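Local coordinates for protein type III restriction-modification enzyme EcoP15I Res subunit (Escherichia coli, PDB 4ZCF) that recognises 5'-CAGCAG-3' sites together with its Mod partner and uses an ATP-dependent helicase-like motor and a nuclease to cleave DNA 25-27 base pairs downstream, at residues Ile111-Thr116 against His229-Gly234; Gly189-Lys194 against Lys235-Asn240; Lys397-Phe402 against Glu486-Leu491; Gly507-Asn512 against Gly535-Val540. All coordinates share one frame; numbering follows the deposited sequence.

Contact 1: residues Ile111-Thr116 against His229-Gly234. With nucleotides of chain D; nucleotides of chain E.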
# COMPACT_ATOMS: atom_id res chain seq x y z
N ILE C 111 13.15 13.26 15.44
CA ILE C 111 11.83 13.77 15.06
C ILE C 111 12.01 15.26 14.65
O ILE C 111 12.49 16.05 15.47
CB ILE C 111 10.71 13.55 16.13
CG1 ILE C 111 10.66 12.06 16.59
CG2 ILE C 111 9.35 14.00 15.58
CD1 ILE C 111 9.65 11.70 17.79
N ILE C 112 11.67 15.61 13.39
CA ILE C 112 11.72 16.98 12.89
C ILE C 112 10.30 17.51 13.01
O ILE C 112 9.41 17.05 12.27
CB ILE C 112 12.21 17.14 11.41
CG1 ILE C 112 13.66 16.68 11.24
CG2 ILE C 112 12.04 18.60 10.92
CD1 ILE C 112 14.06 16.50 9.77
N ILE C 113 10.07 18.46 13.94
CA ILE C 113 8.75 19.02 14.13
C ILE C 113 8.60 20.37 13.40
O ILE C 113 9.39 21.30 13.61
CB ILE C 113 8.24 18.95 15.59
CG1 ILE C 113 8.45 17.51 16.14
CG2 ILE C 113 6.75 19.37 15.67
CD1 ILE C 113 8.05 17.22 17.56
N VAL C 114 7.64 20.42 12.46
CA VAL C 114 7.39 21.58 11.60
C VAL C 114 6.01 22.18 11.89
O VAL C 114 5.15 21.45 12.38
CB VAL C 114 7.70 21.33 10.08
CG1 VAL C 114 9.17 21.00 9.85
CG2 VAL C 114 6.78 20.27 9.47
N PRO C 115 5.77 23.49 11.73
CA PRO C 115 4.45 24.02 12.12
C PRO C 115 3.39 24.12 11.01
O PRO C 115 2.21 24.38 11.31
CB PRO C 115 4.81 25.43 12.61
CG PRO C 115 6.00 25.83 11.75
CD PRO C 115 6.66 24.58 11.26
N THR C 116 3.83 23.93 9.74
CA THR C 116 3.08 24.19 8.51
C THR C 116 3.29 23.14 7.41
O THR C 116 4.33 22.49 7.38
CB THR C 116 3.43 25.66 8.13
OG1 THR C 116 2.37 26.55 8.47
CG2 THR C 116 3.94 25.84 6.74
N HIS C 229 8.63 29.97 17.41
CA HIS C 229 7.64 30.99 17.73
C HIS C 229 6.22 30.54 17.38
O HIS C 229 5.26 31.19 17.78
CB HIS C 229 7.99 32.30 17.00
CG HIS C 229 8.02 32.21 15.50
ND1 HIS C 229 7.00 32.75 14.72
CD2 HIS C 229 8.97 31.71 14.68
CE1 HIS C 229 7.36 32.55 13.46
NE2 HIS C 229 8.54 31.92 13.38
N ARG C 230 6.09 29.43 16.64
CA ARG C 230 4.82 28.85 16.21
C ARG C 230 4.41 27.68 17.11
O ARG C 230 3.39 27.02 16.88
CB ARG C 230 4.88 28.47 14.74
CG ARG C 230 4.69 29.66 13.81
CD ARG C 230 4.83 29.21 12.36
NE ARG C 230 4.07 30.03 11.41
CZ ARG C 230 2.75 29.97 11.24
NH1 ARG C 230 2.01 29.16 11.99
NH2 ARG C 230 2.16 30.75 10.35
N PHE C 231 5.19 27.47 18.18
CA PHE C 231 4.98 26.44 19.19
C PHE C 231 5.07 27.14 20.56
O PHE C 231 6.08 26.97 21.26
CB PHE C 231 6.05 25.33 19.07
CG PHE C 231 6.11 24.64 17.72
CD1 PHE C 231 6.83 25.19 16.66
CD2 PHE C 231 5.52 23.40 17.54
CE1 PHE C 231 6.90 24.54 15.44
CE2 PHE C 231 5.61 22.74 16.31
CZ PHE C 231 6.30 23.32 15.27
N PRO C 232 4.07 27.99 20.95
CA PRO C 232 4.17 28.69 22.25
C PRO C 232 4.09 27.73 23.44
O PRO C 232 3.08 27.07 23.63
CB PRO C 232 3.02 29.71 22.22
CG PRO C 232 2.41 29.62 20.82
CD PRO C 232 2.80 28.31 20.25
N THR C 233 5.20 27.64 24.21
CA THR C 233 5.45 26.75 25.35
C THR C 233 4.29 26.42 26.32
O THR C 233 4.24 25.30 26.84
CB THR C 233 6.70 27.17 26.12
N GLY C 234 3.39 27.38 26.54
CA GLY C 234 2.26 27.17 27.44
C GLY C 234 1.07 26.50 26.80
O GLY C 234 0.19 25.97 27.49
P DT D 20 -1.31 26.12 19.87
OP1 DT D 20 -0.05 25.47 20.27
OP2 DT D 20 -2.17 26.73 20.91
O5' DT D 20 -1.00 27.23 18.77
C5' DT D 20 -0.08 26.94 17.72
C4' DT D 20 -0.05 28.08 16.72
O4' DT D 20 -1.38 28.28 16.20
C3' DT D 20 0.42 29.42 17.30
O3' DT D 20 1.46 29.94 16.49
C2' DT D 20 -0.81 30.32 17.27
C1' DT D 20 -1.71 29.66 16.24
N1 DT D 20 -3.20 29.86 16.48
C2 DT D 20 -3.94 30.57 15.55
O2 DT D 20 -3.49 31.06 14.53
N3 DT D 20 -5.28 30.70 15.87
C4 DT D 20 -5.93 30.22 17.01
O4 DT D 20 -7.13 30.45 17.14
C5 DT D 20 -5.08 29.48 17.94
C7 DT D 20 -5.62 28.87 19.20
C6 DT D 20 -3.78 29.35 17.63
P DA E 5 -1.40 24.81 6.50
OP1 DA E 5 0.04 25.09 6.66
OP2 DA E 5 -1.91 24.55 5.13
O5' DA E 5 -1.74 23.60 7.48
C5' DA E 5 -3.08 23.21 7.60
C4' DA E 5 -3.32 22.17 8.68
O4' DA E 5 -4.42 22.65 9.49
C3' DA E 5 -3.72 20.81 8.11
O3' DA E 5 -2.97 19.73 8.73
C2' DA E 5 -5.23 20.71 8.35
C1' DA E 5 -5.56 21.82 9.35
N9 DA E 5 -6.77 22.60 9.05
C8 DA E 5 -7.03 23.40 7.95
N7 DA E 5 -8.23 23.92 7.96
C5 DA E 5 -8.80 23.46 9.15
C6 DA E 5 -10.07 23.63 9.76
N6 DA E 5 -11.03 24.42 9.26
N1 DA E 5 -10.29 23.05 10.97
C2 DA E 5 -9.36 22.25 11.50
N3 DA E 5 -8.14 22.03 11.01
C4 DA E 5 -7.91 22.66 9.84
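The side chain of R230 crosses the ring of P115 at about a right angle, CB and CD touching it. CB starts 3.7 Å from CB of P115, and the backbone O of R230 lies 3.5 Å from O3' of DT20 of chain D. CG, placed anti to the carbonyl carbon (chi1 -80°), lies over a face of the neighbouring H229 ring, near the rim. From there the chain is extended, so CD passes 3.6 Å from CG of P115. These methylenes give the proline ring apolar contact. At the tip, NH1 comes within 4.4 Å of OG1 of T116, which sits above one face of the guanidinium without bonding to it. This is the first RecA-like domain of the helicase-like motor: I111-T116 leaves strand 109-113 into what corresponds to motif Ia of superfamily 2 helicases, and H229 closes the DExH-type motif II that starts with D226 and E227. Consistent with a motif Ia role in DNA contact, OG1 of T116 gives a weak bond of 3.3 Å to OP1 of DA5 of chain E. F231, flat and apolar, suits the buried side of the turn. Its CE2 meets CG2 of I113 at 3.6 Å, its CE1 reaches CB of P115 at 3.6 Å, and its CZ points edgewise at the carbonyl carbon of V114, also 3.6 Å away.

Contact 2: residues Gly189-Lys194 against Lys235-Asn240. With nucleotides of chain D; nucleotides of chain E.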
# COMPACT_ATOMS: atom_id res chain seq x y z
N GLY C 189 -0.45 20.10 13.08
CA GLY C 189 -1.78 19.52 12.90
C GLY C 189 -1.82 18.04 13.21
O GLY C 189 -2.82 17.54 13.75
N MET C 190 -0.72 17.33 12.91
CA MET C 190 -0.59 15.89 13.15
C MET C 190 -0.17 15.57 14.57
O MET C 190 -0.62 14.56 15.12
CB MET C 190 0.29 15.19 12.10
CG MET C 190 -0.39 15.05 10.72
SD MET C 190 -2.08 14.37 10.73
CE MET C 190 -1.80 12.72 11.35
N ILE C 191 0.64 16.45 15.20
CA ILE C 191 1.05 16.32 16.60
C ILE C 191 -0.25 16.42 17.46
O ILE C 191 -0.44 15.63 18.40
CB ILE C 191 2.10 17.44 16.92
CG1 ILE C 191 3.49 17.14 16.31
CG2 ILE C 191 2.22 17.76 18.43
CD1 ILE C 191 4.40 16.11 17.05
N ASN C 192 -1.16 17.36 17.08
CA ASN C 192 -2.44 17.65 17.75
C ASN C 192 -3.61 16.75 17.38
O ASN C 192 -4.69 16.92 17.96
CB ASN C 192 -2.80 19.12 17.58
CG ASN C 192 -1.84 20.04 18.29
OD1 ASN C 192 -1.15 19.64 19.24
ND2 ASN C 192 -1.76 21.28 17.83
N SER C 193 -3.42 15.79 16.47
CA SER C 193 -4.45 14.84 16.07
C SER C 193 -4.66 13.74 17.11
O SER C 193 -3.67 13.25 17.66
CB SER C 193 -4.10 14.21 14.73
OG SER C 193 -5.08 13.25 14.41
N LYS C 194 -5.92 13.28 17.30
CA LYS C 194 -6.26 12.16 18.21
C LYS C 194 -5.66 10.85 17.71
O LYS C 194 -5.49 9.92 18.51
CB LYS C 194 -7.78 12.01 18.43
CG LYS C 194 -8.58 11.68 17.16
CD LYS C 194 -9.71 10.68 17.42
CE LYS C 194 -10.03 9.90 16.17
NZ LYS C 194 -10.98 8.79 16.43
N LYS C 235 1.04 26.51 25.46
CA LYS C 235 -0.04 26.02 24.61
C LYS C 235 -0.05 24.50 24.29
O LYS C 235 0.89 23.78 24.65
CB LYS C 235 -0.13 26.91 23.35
CG LYS C 235 -0.25 28.42 23.61
CD LYS C 235 -1.66 28.84 23.98
CE LYS C 235 -1.73 30.27 24.43
NZ LYS C 235 -3.10 30.63 24.89
N LYS C 236 -1.14 24.03 23.62
CA LYS C 236 -1.41 22.64 23.26
C LYS C 236 -0.31 21.93 22.49
O LYS C 236 0.17 20.89 22.97
CB LYS C 236 -2.77 22.50 22.55
CG LYS C 236 -3.19 21.05 22.26
CD LYS C 236 -4.08 20.44 23.35
CE LYS C 236 -4.16 18.93 23.26
NZ LYS C 236 -4.81 18.46 22.00
N THR C 237 0.08 22.45 21.30
CA THR C 237 1.11 21.83 20.45
C THR C 237 2.36 21.47 21.26
O THR C 237 2.81 20.31 21.21
CB THR C 237 1.44 22.67 19.20
OG1 THR C 237 0.24 23.14 18.58
CG2 THR C 237 2.27 21.90 18.18
N TRP C 238 2.90 22.46 22.02
CA TRP C 238 4.09 22.25 22.85
C TRP C 238 3.87 21.19 23.93
O TRP C 238 4.77 20.38 24.16
CB TRP C 238 4.63 23.55 23.45
CG TRP C 238 5.94 23.33 24.15
CD1 TRP C 238 6.12 23.06 25.47
CD2 TRP C 238 7.22 23.16 23.53
NE1 TRP C 238 7.44 22.76 25.72
CE2 TRP C 238 8.14 22.84 24.55
CE3 TRP C 238 7.69 23.29 22.21
CZ2 TRP C 238 9.50 22.65 24.29
CZ3 TRP C 238 9.04 23.11 21.96
CH2 TRP C 238 9.93 22.79 23.00
N GLU C 239 2.69 21.19 24.59
CA GLU C 239 2.39 20.22 25.65
C GLU C 239 2.37 18.78 25.13
O GLU C 239 2.79 17.88 25.85
CB GLU C 239 1.12 20.57 26.45
CG GLU C 239 1.21 21.87 27.26
CD GLU C 239 2.24 21.96 28.37
OE1 GLU C 239 2.06 21.28 29.41
OE2 GLU C 239 3.19 22.77 28.24
N ASN C 240 1.95 18.59 23.85
CA ASN C 240 1.94 17.29 23.18
C ASN C 240 3.34 16.79 22.86
O ASN C 240 3.55 15.58 22.92
CB ASN C 240 1.10 17.33 21.90
CG ASN C 240 -0.39 17.37 22.11
OD1 ASN C 240 -0.92 16.88 23.11
ND2 ASN C 240 -1.08 17.91 21.13
P DT D 20 -1.31 26.12 19.87
OP1 DT D 20 -0.05 25.47 20.27
OP2 DT D 20 -2.17 26.73 20.91
O5' DT D 20 -1.00 27.23 18.77
C5' DT D 20 -0.08 26.94 17.72
C4' DT D 20 -0.05 28.08 16.72
O4' DT D 20 -1.38 28.28 16.20
C3' DT D 20 0.42 29.42 17.30
O3' DT D 20 1.46 29.94 16.49
C2' DT D 20 -0.81 30.32 17.27
C1' DT D 20 -1.71 29.66 16.24
N1 DT D 20 -3.20 29.86 16.48
C2 DT D 20 -3.94 30.57 15.55
O2 DT D 20 -3.49 31.06 14.53
N3 DT D 20 -5.28 30.70 15.87
C4 DT D 20 -5.93 30.22 17.01
O4 DT D 20 -7.13 30.45 17.14
C5 DT D 20 -5.08 29.48 17.94
C7 DT D 20 -5.62 28.87 19.20
C6 DT D 20 -3.78 29.35 17.63
P DA D 19 -6.87 23.00 20.83
OP1 DA D 19 -6.55 21.61 21.26
OP2 DA D 19 -7.46 23.96 21.80
O5' DA D 19 -5.57 23.74 20.22
C5' DA D 19 -4.64 23.04 19.44
C4' DA D 19 -4.16 23.90 18.29
O4' DA D 19 -5.23 24.18 17.38
C3' DA D 19 -3.55 25.25 18.60
O3' DA D 19 -2.20 25.04 19.08
C2' DA D 19 -3.57 25.84 17.19
C1' DA D 19 -4.79 25.20 16.52
N9 DA D 19 -5.91 26.10 16.25
C8 DA D 19 -7.06 26.24 16.99
N7 DA D 19 -7.93 27.08 16.48
C5 DA D 19 -7.29 27.56 15.35
C6 DA D 19 -7.68 28.49 14.35
N6 DA D 19 -8.85 29.11 14.39
N1 DA D 19 -6.83 28.76 13.33
C2 DA D 19 -5.65 28.12 13.28
N3 DA D 19 -5.16 27.22 14.17
C4 DA D 19 -6.04 26.97 15.18
P DT E 6 -3.02 18.18 8.36
OP1 DT E 6 -1.74 17.54 8.73
OP2 DT E 6 -3.53 17.99 6.99
O5' DT E 6 -4.17 17.64 9.31
C5' DT E 6 -4.26 17.82 10.71
C4' DT E 6 -5.55 17.18 11.22
O4' DT E 6 -6.68 18.07 11.06
C3' DT E 6 -5.94 15.88 10.54
O3' DT E 6 -6.11 14.90 11.54
C2' DT E 6 -7.20 16.19 9.73
C1' DT E 6 -7.77 17.39 10.47
N1 DT E 6 -8.58 18.36 9.67
C2 DT E 6 -9.76 18.83 10.20
O2 DT E 6 -10.20 18.43 11.26
N3 DT E 6 -10.41 19.77 9.44
C4 DT E 6 -10.03 20.28 8.20
O4 DT E 6 -10.74 21.11 7.61
C5 DT E 6 -8.77 19.79 7.71
C7 DT E 6 -8.24 20.30 6.40
C6 DT E 6 -8.11 18.87 8.46
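One threonine hydroxyl serves both the protein and the DNA here: OG1 of T237 donates to OP1 of DT20 of chain D at 2.9 Å and accepts from ND2 of N192 at 2.8 Å. Both segments belong to the first RecA-like domain, where G189-K194 probably corresponds to helicase motif Ib and K235-N240 opens the helix that follows motif II. The same OP1 takes the backbone N-H of T237 at 3.2 Å, so the phosphate sits at the amino end of helix 236-242, where the helix dipole would probably help hold its charge. A threonine fits because its short branched side chain keeps OG1 beside its own backbone N, and the two donors converge on one oxygen. The bond from N192 is nearly straight, 165°, and OG1 lies almost in the plane of the amide, which helps fix the rotation of the N192 amide. OD1 of N192 then faces ND2 of N240 at 2.6 Å, a weak bond with a bent angle of 129°, while OD1 of N240 is taken by K243. The two amide planes are turned 61° apart. G189 lies against DT6 of chain E, where a side chain would run into the sugar. Beneath the polar pair, I191 supplies the greasy floor, its CG2 3.7 Å from CB of N240.

Contact 3: residues Lys397-Phe402 against Glu486-Leu491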
# COMPACT_ATOMS: atom_id res chain seq x y z
N LYS C 397 20.20 33.22 -14.56
CA LYS C 397 18.82 33.35 -15.04
C LYS C 397 17.96 34.06 -13.98
O LYS C 397 17.68 33.48 -12.93
CB LYS C 397 18.22 32.00 -15.45
CG LYS C 397 16.87 32.14 -16.14
CD LYS C 397 16.14 30.82 -16.27
CE LYS C 397 14.85 30.99 -17.02
NZ LYS C 397 14.08 29.72 -17.10
N PRO C 398 17.53 35.33 -14.23
CA PRO C 398 16.71 36.02 -13.23
C PRO C 398 15.23 35.67 -13.33
O PRO C 398 14.75 35.26 -14.39
CB PRO C 398 16.97 37.50 -13.51
CG PRO C 398 17.43 37.57 -14.93
CD PRO C 398 17.76 36.18 -15.42
N LEU C 399 14.51 35.82 -12.22
CA LEU C 399 13.07 35.53 -12.18
C LEU C 399 12.31 36.70 -11.54
O LEU C 399 12.83 37.35 -10.62
CB LEU C 399 12.77 34.21 -11.42
CG LEU C 399 13.50 32.90 -11.81
CD1 LEU C 399 13.15 31.78 -10.85
CD2 LEU C 399 13.18 32.45 -13.23
N THR C 400 11.09 36.94 -12.03
CA THR C 400 10.15 37.93 -11.50
C THR C 400 8.93 37.15 -11.02
O THR C 400 8.38 36.32 -11.76
CB THR C 400 9.81 39.05 -12.54
OG1 THR C 400 10.97 39.86 -12.74
CG2 THR C 400 8.66 39.95 -12.08
N LEU C 401 8.53 37.41 -9.77
CA LEU C 401 7.39 36.76 -9.13
C LEU C 401 6.32 37.79 -8.81
O LEU C 401 6.57 38.74 -8.08
CB LEU C 401 7.86 36.01 -7.86
CG LEU C 401 6.79 35.42 -6.91
CD1 LEU C 401 5.96 34.35 -7.60
CD2 LEU C 401 7.45 34.83 -5.69
N PHE C 402 5.12 37.57 -9.38
CA PHE C 402 3.96 38.43 -9.17
C PHE C 402 3.01 37.76 -8.20
O PHE C 402 2.71 36.57 -8.36
CB PHE C 402 3.23 38.70 -10.51
CG PHE C 402 3.90 39.68 -11.43
CD1 PHE C 402 3.79 41.06 -11.21
CD2 PHE C 402 4.60 39.25 -12.55
CE1 PHE C 402 4.42 41.97 -12.07
CE2 PHE C 402 5.22 40.16 -13.41
CZ PHE C 402 5.13 41.52 -13.17
N GLU C 486 13.91 22.98 -10.58
CA GLU C 486 15.08 22.75 -11.44
C GLU C 486 14.79 23.18 -12.88
O GLU C 486 15.71 23.54 -13.61
CB GLU C 486 15.47 21.28 -11.41
N LEU C 487 13.50 23.13 -13.27
CA LEU C 487 13.02 23.52 -14.59
C LEU C 487 13.09 25.03 -14.75
O LEU C 487 13.70 25.49 -15.71
CB LEU C 487 11.59 23.00 -14.83
CG LEU C 487 11.42 21.48 -14.79
CD1 LEU C 487 9.96 21.10 -14.62
CD2 LEU C 487 12.01 20.81 -16.03
N LEU C 488 12.54 25.80 -13.78
CA LEU C 488 12.55 27.27 -13.79
C LEU C 488 13.95 27.88 -13.85
O LEU C 488 14.11 28.96 -14.43
CB LEU C 488 11.82 27.86 -12.56
CG LEU C 488 10.32 28.16 -12.67
CD1 LEU C 488 9.82 28.81 -11.37
CD2 LEU C 488 9.99 29.08 -13.87
N LEU C 489 14.95 27.23 -13.23
CA LEU C 489 16.33 27.73 -13.19
C LEU C 489 17.13 27.38 -14.46
O LEU C 489 18.19 27.97 -14.69
CB LEU C 489 17.05 27.25 -11.90
CG LEU C 489 16.35 27.54 -10.55
CD1 LEU C 489 16.80 26.58 -9.48
CD2 LEU C 489 16.59 28.94 -10.09
N SER C 490 16.61 26.44 -15.28
CA SER C 490 17.21 25.97 -16.53
C SER C 490 17.12 27.03 -17.62
O SER C 490 16.02 27.49 -17.97
CB SER C 490 16.55 24.67 -16.99
OG SER C 490 17.01 24.23 -18.26
N LEU C 491 18.28 27.39 -18.19
CA LEU C 491 18.41 28.37 -19.26
C LEU C 491 17.87 27.86 -20.61
O LEU C 491 17.81 28.61 -21.59
CB LEU C 491 19.86 28.86 -19.36
CG LEU C 491 20.26 29.98 -18.38
CD1 LEU C 491 20.59 29.44 -16.98
CD2 LEU C 491 21.46 30.74 -18.90
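The ammonium of K397 is gripped by main-chain carbonyls: NZ donates to O of L488 at 2.8 Å and to O of S490 at 3.1 Å. In both bonds the nitrogen stands well above the carbonyl plane, by 44° and 42°, so it lies across the oxygens and not along their lone pairs. The carbonyls of N493 and R495, a little farther along the same loop, complete a nest of four oxygens. A lysine suits this place because its full length is needed: CG is anti to the backbone N (chi1 -171°) and every later torsion is extended, so the chain is a straight rod. Its methylenes lie alongside the loop, CD 3.3 Å from O of L488, while CB rests 3.8 Å from CD1 of L491. An alanine here would remove the ammonium and would probably leave several main-chain carbonyls without their shared donor, loosening the turn after helix 485-488. The rod starts just before strand 399-404, an inner strand of the parallel sheet of the second RecA-like domain, and thus pins the loop leading to strand 497-501 against the start of 399-404. L399, first residue of the strand, adds a loose apolar prop, its CD1 4.5 Å from CB of L488. In the next shell, the loop is shaped by its own bonds: N of S490 returns to O of L487 at 3.1 Å, and N493 reaches that same carbonyl with its side-chain amide. Farther along the strand, the ring of F402 stacks on F499.

Contact 4: residues Gly507-Asn512 against Gly535-Val540. With AMP (adenosine monophosphate), chain H.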
# COMPACT_ATOMS: atom_id res chain seq x y z
N GLY C 507 5.51 28.75 -0.17
CA GLY C 507 6.19 27.78 -1.03
C GLY C 507 7.20 28.39 -1.97
O GLY C 507 7.68 27.71 -2.88
N TRP C 508 7.56 29.64 -1.75
CA TRP C 508 8.57 30.27 -2.56
C TRP C 508 9.81 30.55 -1.76
O TRP C 508 9.77 31.26 -0.80
CB TRP C 508 8.00 31.55 -3.16
CG TRP C 508 6.95 31.23 -4.13
CD1 TRP C 508 5.62 31.22 -3.92
CD2 TRP C 508 7.15 30.79 -5.47
NE1 TRP C 508 4.97 30.84 -5.05
CE2 TRP C 508 5.89 30.57 -6.02
CE3 TRP C 508 8.27 30.59 -6.26
CZ2 TRP C 508 5.72 30.14 -7.31
CZ3 TRP C 508 8.09 30.17 -7.53
CH2 TRP C 508 6.83 29.95 -8.05
N ASP C 509 10.91 29.95 -2.15
CA ASP C 509 12.18 30.36 -1.65
C ASP C 509 13.23 30.08 -2.69
O ASP C 509 14.09 29.25 -2.50
CB ASP C 509 12.49 29.63 -0.36
CG ASP C 509 13.69 30.17 0.35
OD1 ASP C 509 14.23 31.18 -0.09
OD2 ASP C 509 14.11 29.59 1.35
N ASN C 510 13.18 30.81 -3.78
CA ASN C 510 13.93 30.45 -4.94
C ASN C 510 15.07 31.42 -4.99
O ASN C 510 14.85 32.58 -4.90
CB ASN C 510 13.06 30.65 -6.16
CG ASN C 510 13.66 30.07 -7.41
OD1 ASN C 510 14.66 30.56 -7.91
ND2 ASN C 510 13.05 29.03 -7.92
N PRO C 511 16.29 30.95 -5.09
CA PRO C 511 17.42 31.90 -5.02
C PRO C 511 17.46 32.91 -6.18
O PRO C 511 17.80 34.07 -5.95
CB PRO C 511 18.65 31.00 -4.99
CG PRO C 511 18.22 29.73 -5.64
CD PRO C 511 16.77 29.56 -5.29
N ASN C 512 17.05 32.48 -7.41
CA ASN C 512 17.03 33.31 -8.62
C ASN C 512 15.83 34.26 -8.77
O ASN C 512 15.71 34.91 -9.81
CB ASN C 512 17.28 32.47 -9.88
CG ASN C 512 18.72 32.00 -10.06
OD1 ASN C 512 19.45 31.74 -9.10
ND2 ASN C 512 19.12 31.79 -11.31
N GLY C 535 12.87 35.96 -1.50
CA GLY C 535 13.80 36.28 -2.58
C GLY C 535 15.13 36.84 -2.10
O GLY C 535 15.82 37.51 -2.87
N LEU C 536 15.52 36.55 -0.84
CA LEU C 536 16.76 37.01 -0.20
C LEU C 536 17.99 36.17 -0.51
O LEU C 536 19.11 36.68 -0.43
CB LEU C 536 16.59 37.04 1.33
CG LEU C 536 16.06 38.31 1.98
CD1 LEU C 536 16.25 38.23 3.49
CD2 LEU C 536 16.75 39.54 1.46
N ARG C 537 17.80 34.87 -0.78
CA ARG C 537 18.87 33.91 -1.03
C ARG C 537 19.75 34.26 -2.22
O ARG C 537 19.27 34.83 -3.20
CB ARG C 537 18.30 32.49 -1.15
CG ARG C 537 18.14 31.77 0.20
CD ARG C 537 17.38 30.45 0.08
NE ARG C 537 17.91 29.59 -0.99
CZ ARG C 537 17.28 28.52 -1.47
NH1 ARG C 537 16.10 28.15 -0.98
NH2 ARG C 537 17.84 27.80 -2.45
N LEU C 538 21.05 33.95 -2.11
CA LEU C 538 22.04 34.22 -3.14
C LEU C 538 21.80 33.35 -4.38
O LEU C 538 21.59 32.14 -4.25
CB LEU C 538 23.47 34.09 -2.58
CG LEU C 538 23.81 35.04 -1.40
CD1 LEU C 538 25.17 34.73 -0.83
CD2 LEU C 538 23.74 36.51 -1.81
N PRO C 539 21.74 33.96 -5.58
CA PRO C 539 21.40 33.19 -6.78
C PRO C 539 22.45 32.21 -7.28
O PRO C 539 23.63 32.30 -6.92
CB PRO C 539 21.09 34.28 -7.81
CG PRO C 539 21.94 35.42 -7.39
CD PRO C 539 21.93 35.40 -5.89
N VAL C 540 22.02 31.25 -8.13
CA VAL C 540 22.87 30.24 -8.74
C VAL C 540 23.07 30.49 -10.26
O VAL C 540 22.13 30.89 -10.96
CB VAL C 540 22.45 28.78 -8.40
CG1 VAL C 540 22.46 28.54 -6.89
CG2 VAL C 540 21.10 28.40 -9.00
P AMP H . 12.40 25.93 6.35
O1P AMP H . 11.22 26.63 6.93
O2P AMP H . 13.54 26.51 7.10
O3P AMP H . 12.30 24.54 6.86
O5' AMP H . 12.48 26.01 4.76
C5' AMP H . 13.63 26.56 4.13
C4' AMP H . 13.93 25.87 2.83
O4' AMP H . 15.12 26.44 2.22
C3' AMP H . 14.24 24.43 3.06
O3' AMP H . 13.04 23.67 2.92
C2' AMP H . 15.27 24.07 2.07
O2' AMP H . 14.67 23.55 0.88
C1' AMP H . 15.96 25.35 1.73
N9 AMP H . 17.28 25.45 2.20
C8 AMP H . 17.58 25.53 3.49
N7 AMP H . 18.93 25.65 3.63
C5 AMP H . 19.48 25.69 2.27
C6 AMP H . 20.75 25.81 1.65
N6 AMP H . 21.94 25.93 2.42
N1 AMP H . 20.82 25.80 0.29
C2 AMP H . 19.74 25.67 -0.47
N3 AMP H . 18.52 25.56 0.05
C4 AMP H . 18.32 25.56 1.38
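The guanidinium of R537 is sandwiched: N3 of AMP lies 3.3 Å above one face, near the rim, and the opposite face meets O of D509 and CD of P511, the latter 3.5 Å from NH2. At the edge, in its plane, OD2 of D509 makes a long, weak salt-bridge bond of 3.4 Å to NH1, with the carboxylate turned 78° from the guanidinium. OD2 is also 3.4 Å from O4' of AMP, so the acid sits between the arginine and the ribose and would probably help hold the guanidinium in place by its charge. Both residues line the nucleotide pocket. R537 ends the QxxGRxxR sequence of helicase motif VI, and G507-N512 lies at motif V, as expected for the second RecA-like domain closing over nucleotide bound to the first. Farther from the pocket, the amide of N512 pairs with the backbone of V540 much as a neighbouring strand would: N of V540 gives to OD1 at 2.8 Å and ND2 gives to O of V540 at 3.2 Å, both close to the carbonyl planes. A leucine here would lose both bonds, and the ND2 link to O of K397, and would probably let the two loops drift apart. P511 packs its CB 3.2 Å from O of L538, and K279 gathers the carbonyls of P511, G535 and R537. The first loop feeds strand 513-518, with N510 resting on L399 of strand 399-404; the second leaves helix 528-532 and leads on to strand 553-558.

From the N terminus, strand 109-113 runs into the first half of contact 1, and 189-194 follows before 229-234 closes contact 1 and 235-240 closes contact 2. The two therefore cross, their centres 9 Å apart, and F231 packs on T237 where they meet, joining the DNA-facing loops and helix ends of the first RecA-like domain. Contacts 3 and 4 come later, in series, in the second domain. Contact 3 closes a long loop from strand 399-404 to 486-491, and contact 4 a short one holding strand 513-518 and helix 528-532. Their centres lie 10 Å apart and L489 touches N510. Contacts 1 and 3 fall on opposite sides of the chain's centre, with AMP between the two domains.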